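Local coordinates for malonyl CoA-acyl carrier protein transacylase (Staphylococcus aureus, PDB 3IM9) that transfers the malonyl group from malonyl-CoA to holo-acyl carrier protein, a step that supplies malonyl units for bacterial fatty acid biosynthesis, at residues E243-K246 with E247-K250; T305-D308 with V309-W312. All coordinates share one frame; numbering follows the deposited sequence.

Contact 1 of 2, residues E243-K246 with E247-K250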
loop_
_atom_site.group_PDB
_atom_site.type_symbol
_atom_site.label_atom_id
_atom_site.label_comp_id
_atom_site.label_asym_id
_atom_site.label_seq_id
_atom_site.Cartn_x
_atom_site.Cartn_y
_atom_site.Cartn_z
ATOM N N GLU A 243 -9.600 8.805 -9.054
ATOM C CA GLU A 243 -9.542 10.268 -8.777
ATOM C C GLU A 243 -8.435 10.843 -9.636
ATOM O O GLU A 243 -7.373 10.228 -9.797
ATOM C CB GLU A 243 -9.318 10.662 -7.296
ATOM C CG GLU A 243 -10.401 10.088 -6.365
ATOM C CD GLU A 243 -11.739 10.794 -6.542
ATOM O OE1 GLU A 243 -11.860 11.765 -7.382
ATOM O OE2 GLU A 243 -12.672 10.402 -5.802
ATOM N N THR A 244 -8.582 12.077 -10.123
ATOM C CA THR A 244 -7.487 12.778 -10.844
ATOM C C THR A 244 -7.214 14.137 -10.300
ATOM O O THR A 244 -6.149 14.715 -10.548
ATOM C CB THR A 244 -7.773 12.885 -12.395
ATOM O OG1 THR A 244 -9.013 13.576 -12.528
ATOM C CG2 THR A 244 -7.946 11.496 -13.018
ATOM N N ASP A 245 -8.149 14.700 -9.544
ATOM C CA ASP A 245 -7.956 16.048 -9.006
ATOM C C ASP A 245 -6.835 16.103 -7.962
ATOM O O ASP A 245 -6.786 15.267 -7.061
ATOM C CB ASP A 245 -9.259 16.576 -8.403
ATOM C CG ASP A 245 -9.232 18.075 -8.179
ATOM O OD1 ASP A 245 -9.296 18.503 -7.007
ATOM O OD2 ASP A 245 -9.148 18.826 -9.174
ATOM N N LYS A 246 -5.941 17.086 -8.079
ATOM C CA LYS A 246 -4.883 17.234 -7.107
ATOM C C LYS A 246 -5.385 17.481 -5.696
ATOM O O LYS A 246 -4.806 16.928 -4.724
ATOM C CB LYS A 246 -3.866 18.322 -7.485
ATOM C CG LYS A 246 -4.469 19.813 -7.461
ATOM C CD LYS A 246 -3.543 20.924 -7.925
ATOM C CE LYS A 246 -3.404 20.941 -9.438
ATOM N NZ LYS A 246 -2.618 22.145 -10.032
ATOM N N GLU A 247 -6.447 18.315 -5.519
ATOM C CA GLU A 247 -6.925 18.663 -4.157
ATOM C C GLU A 247 -7.755 17.501 -3.601
ATOM O O GLU A 247 -7.712 17.239 -2.377
ATOM C CB GLU A 247 -7.866 19.952 -4.196
ATOM C CG GLU A 247 -7.145 21.304 -4.347
ATOM C CD GLU A 247 -6.109 21.666 -3.262
ATOM O OE1 GLU A 247 -5.211 22.468 -3.578
ATOM O OE2 GLU A 247 -6.130 21.169 -2.105
ATOM N N VAL A 248 -8.474 16.771 -4.437
ATOM C CA VAL A 248 -9.216 15.669 -3.945
ATOM C C VAL A 248 -8.206 14.551 -3.530
ATOM O O VAL A 248 -8.345 13.953 -2.450
ATOM C CB VAL A 248 -10.098 15.113 -4.978
ATOM C CG1 VAL A 248 -10.737 13.774 -4.569
ATOM C CG2 VAL A 248 -11.169 16.247 -5.390
ATOM N N ILE A 249 -7.224 14.300 -4.370
ATOM C CA ILE A 249 -6.238 13.237 -4.027
ATOM C C ILE A 249 -5.513 13.605 -2.767
ATOM O O ILE A 249 -5.374 12.743 -1.829
ATOM C CB ILE A 249 -5.321 13.055 -5.211
ATOM C CG1 ILE A 249 -6.034 12.365 -6.340
ATOM C CG2 ILE A 249 -4.037 12.241 -4.823
ATOM C CD1 ILE A 249 -5.237 12.362 -7.662
ATOM N N LYS A 250 -5.049 14.842 -2.620
ATOM C CA LYS A 250 -4.275 15.255 -1.445
ATOM C C LYS A 250 -5.138 15.098 -0.172
ATOM O O LYS A 250 -4.710 14.542 0.870
ATOM C CB LYS A 250 -3.779 16.699 -1.630
ATOM C CG LYS A 250 -2.976 17.265 -0.422
ATOM C CD LYS A 250 -2.463 18.739 -0.732
ATOM C CE LYS A 250 -1.774 19.356 0.510
ATOM N NZ LYS A 250 -1.616 20.849 0.387
#
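Two torsions set up the meeting of Asp245 and Glu243 with the first turn of the helix. In Asp245, CG stands anti to the backbone N (chi1 -164°), which brings OD1 back over the amide nitrogens of the residues that follow. Val248 N donates to Asp245 OD1 over 3.2 Å, reaching it on the anti side and a little out of the carboxylate plane; the bond from Glu247 N to the same oxygen is weak, bent to 129° at the hydrogen. Asp245 is thus the N-cap, and its negative charge probably interacts favourably with the positive end of the helix dipole. Val248 CG2 lies against the acid's own chain, 3.6 Å from Asp245 CB and 3.3 Å from its OD1, the two side chains crossing at about a right angle.

Glu243 takes CG beside its backbone N and bends again at chi2 (-72°), so that its carboxylate end lies against Val248 CG1, with OE1 3.6 Å from that methyl. Its OE2 is held by Asn239. Glu243 CB meets Ile249 CG1 at 3.8 Å, while Ile249 N donates to Asp245 O at 2.9 Å, an i to i+4 bond of the first turn. Lys246 N donates to Asp229 OD1, Ile249 turns in onto Val109, and Lys250 NZ is hydrogen-bonded to Asn223 OD1; the capped turn leads from the hairpin of 234-235 and 242-243 into helix 246-256.

Contact 2 of 2, residues T305-D308 with V309-W312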
loop_
_atom_site.group_PDB
_atom_site.type_symbol
_atom_site.label_atom_id
_atom_site.label_comp_id
_atom_site.label_asym_id
_atom_site.label_seq_id
_atom_site.Cartn_x
_atom_site.Cartn_y
_atom_site.Cartn_z
ATOM N N THR A 305 11.978 -7.978 -10.477
ATOM C CA THR A 305 13.441 -7.944 -10.665
ATOM C C THR A 305 13.831 -7.249 -11.932
ATOM O O THR A 305 12.986 -7.033 -12.805
ATOM C CB THR A 305 13.903 -9.432 -10.814
ATOM O OG1 THR A 305 13.380 -10.031 -11.996
ATOM C CG2 THR A 305 13.492 -10.324 -9.554
ATOM N N LEU A 306 15.144 -7.030 -12.055
ATOM C CA LEU A 306 15.706 -6.506 -13.330
ATOM C C LEU A 306 15.405 -7.478 -14.464
ATOM O O LEU A 306 15.079 -7.045 -15.577
ATOM C CB LEU A 306 17.209 -6.317 -13.139
ATOM C CG LEU A 306 17.846 -5.710 -14.410
ATOM C CD1 LEU A 306 17.240 -4.351 -14.832
ATOM C CD2 LEU A 306 19.311 -5.635 -14.078
ATOM N N GLU A 307 15.459 -8.804 -14.207
ATOM C CA GLU A 307 15.111 -9.758 -15.258
ATOM C C GLU A 307 13.646 -9.637 -15.696
ATOM O O GLU A 307 13.329 -9.761 -16.901
ATOM C CB GLU A 307 15.408 -11.233 -14.877
ATOM C CG GLU A 307 16.914 -11.466 -14.712
ATOM C CD GLU A 307 17.662 -11.228 -16.002
ATOM O OE1 GLU A 307 17.372 -11.958 -16.971
ATOM O OE2 GLU A 307 18.537 -10.353 -16.004
ATOM N N ASP A 308 12.729 -9.355 -14.763
ATOM C CA ASP A 308 11.349 -9.137 -15.152
ATOM C C ASP A 308 11.211 -7.865 -15.997
ATOM O O ASP A 308 10.405 -7.874 -16.911
ATOM C CB ASP A 308 10.461 -8.895 -13.911
ATOM C CG ASP A 308 10.325 -10.163 -13.035
ATOM O OD1 ASP A 308 10.493 -11.274 -13.556
ATOM O OD2 ASP A 308 10.073 -10.060 -11.823
ATOM N N VAL A 309 11.925 -6.810 -15.608
ATOM C CA VAL A 309 11.962 -5.549 -16.405
ATOM C C VAL A 309 12.465 -5.864 -17.838
ATOM O O VAL A 309 11.865 -5.417 -18.796
ATOM C CB VAL A 309 12.865 -4.528 -15.776
ATOM C CG1 VAL A 309 13.090 -3.237 -16.687
ATOM C CG2 VAL A 309 12.254 -4.062 -14.398
ATOM N N LYS A 310 13.558 -6.612 -17.953
ATOM C CA LYS A 310 14.093 -6.944 -19.283
ATOM C C LYS A 310 13.082 -7.756 -20.047
ATOM O O LYS A 310 12.892 -7.529 -21.275
ATOM C CB LYS A 310 15.394 -7.702 -19.114
ATOM C CG LYS A 310 16.550 -6.871 -18.657
ATOM C CD LYS A 310 17.764 -7.838 -18.394
ATOM C CE LYS A 310 19.014 -7.157 -17.935
ATOM N NZ LYS A 310 20.109 -8.204 -17.621
ATOM N N GLY A 311 12.410 -8.714 -19.422
ATOM C CA GLY A 311 11.461 -9.518 -20.122
ATOM C C GLY A 311 10.303 -8.639 -20.632
ATOM O O GLY A 311 9.821 -8.838 -21.752
ATOM N N TRP A 312 9.789 -7.714 -19.810
ATOM C CA TRP A 312 8.712 -6.813 -20.242
ATOM C C TRP A 312 9.241 -5.950 -21.391
ATOM O O TRP A 312 8.538 -5.792 -22.422
ATOM C CB TRP A 312 8.199 -5.924 -19.060
ATOM C CG TRP A 312 7.181 -4.876 -19.540
ATOM C CD1 TRP A 312 7.448 -3.634 -19.973
ATOM C CD2 TRP A 312 5.777 -5.041 -19.567
ATOM N NE1 TRP A 312 6.272 -2.992 -20.351
ATOM C CE2 TRP A 312 5.235 -3.848 -20.121
ATOM C CE3 TRP A 312 4.921 -6.113 -19.284
ATOM C CZ2 TRP A 312 3.897 -3.676 -20.313
ATOM C CZ3 TRP A 312 3.566 -5.944 -19.504
ATOM C CH2 TRP A 312 3.087 -4.751 -20.041
#
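Glu307 and Lys310 lean across one another on the outer face of the short helix, their side chains meeting at a slant. The lysine chain runs out fully extended beyond CG, whereas the glutamate folds at chi2 (-63°) and turns its carboxylate back toward it. Lys310 NZ then reaches Glu307 OE2 at 3.1 Å, on the syn side and close to the carboxylate plane, in a salt bridge that is also a hydrogen bond. Lys310 CD passes 3.6 Å from Glu307 OE2 where the two chains cross. Leu306 comes to the lysine from another side, its CG 4.0 Å from Lys310 CE.

At the start of the helix, Thr305 and Asp308 form a capping box, each side chain serving the other's backbone nitrogen. Asp308 N donates to Thr305 OG1 over 2.9 Å, and Thr305 N returns a 3.1 Å bond to Asp308 OD2, which it meets from well above the carboxylate plane. That oxygen also accepts from Gln304 N; two backbone N-H groups grip it, which probably limits the rotation of the carboxylate.

Val309 faces inward, with CG2 3.4 Å from Thr305 O, the carbonyl that accepts from Val309 N. Its side chain packs against Leu81 and Ala84 of helix 67-84 and Ile303 of strand 299-303. Further along, Trp312 N bonds to Asp308 O at 3.0 Å, and the indole swings away from this turn to give its NE1 hydrogen to Lys86 O.

In the fold
Following the chain from the N terminus, contact 1 comes first, where residues 243-246 leave strand 242-243 and enter helix 246-256. The chain then passes by way of strand 261-262, helix 263-272, strand 275-281 and helix 286-294 to strand 299-303, an outer strand of the parallel sheet. Contact 2 follows one residue later and takes in the last helix, 306-312, with its cap. Each is a local turn between adjoining segments and closes no long loop; they lie in series, neither nested nor crossing. The centres of contacts 1 and 2 lie about 32 Å apart. Contact 1 lies at the surface, while contact 2 seats the C-terminal helix against helix 67-84 and the edge of the parallel sheet.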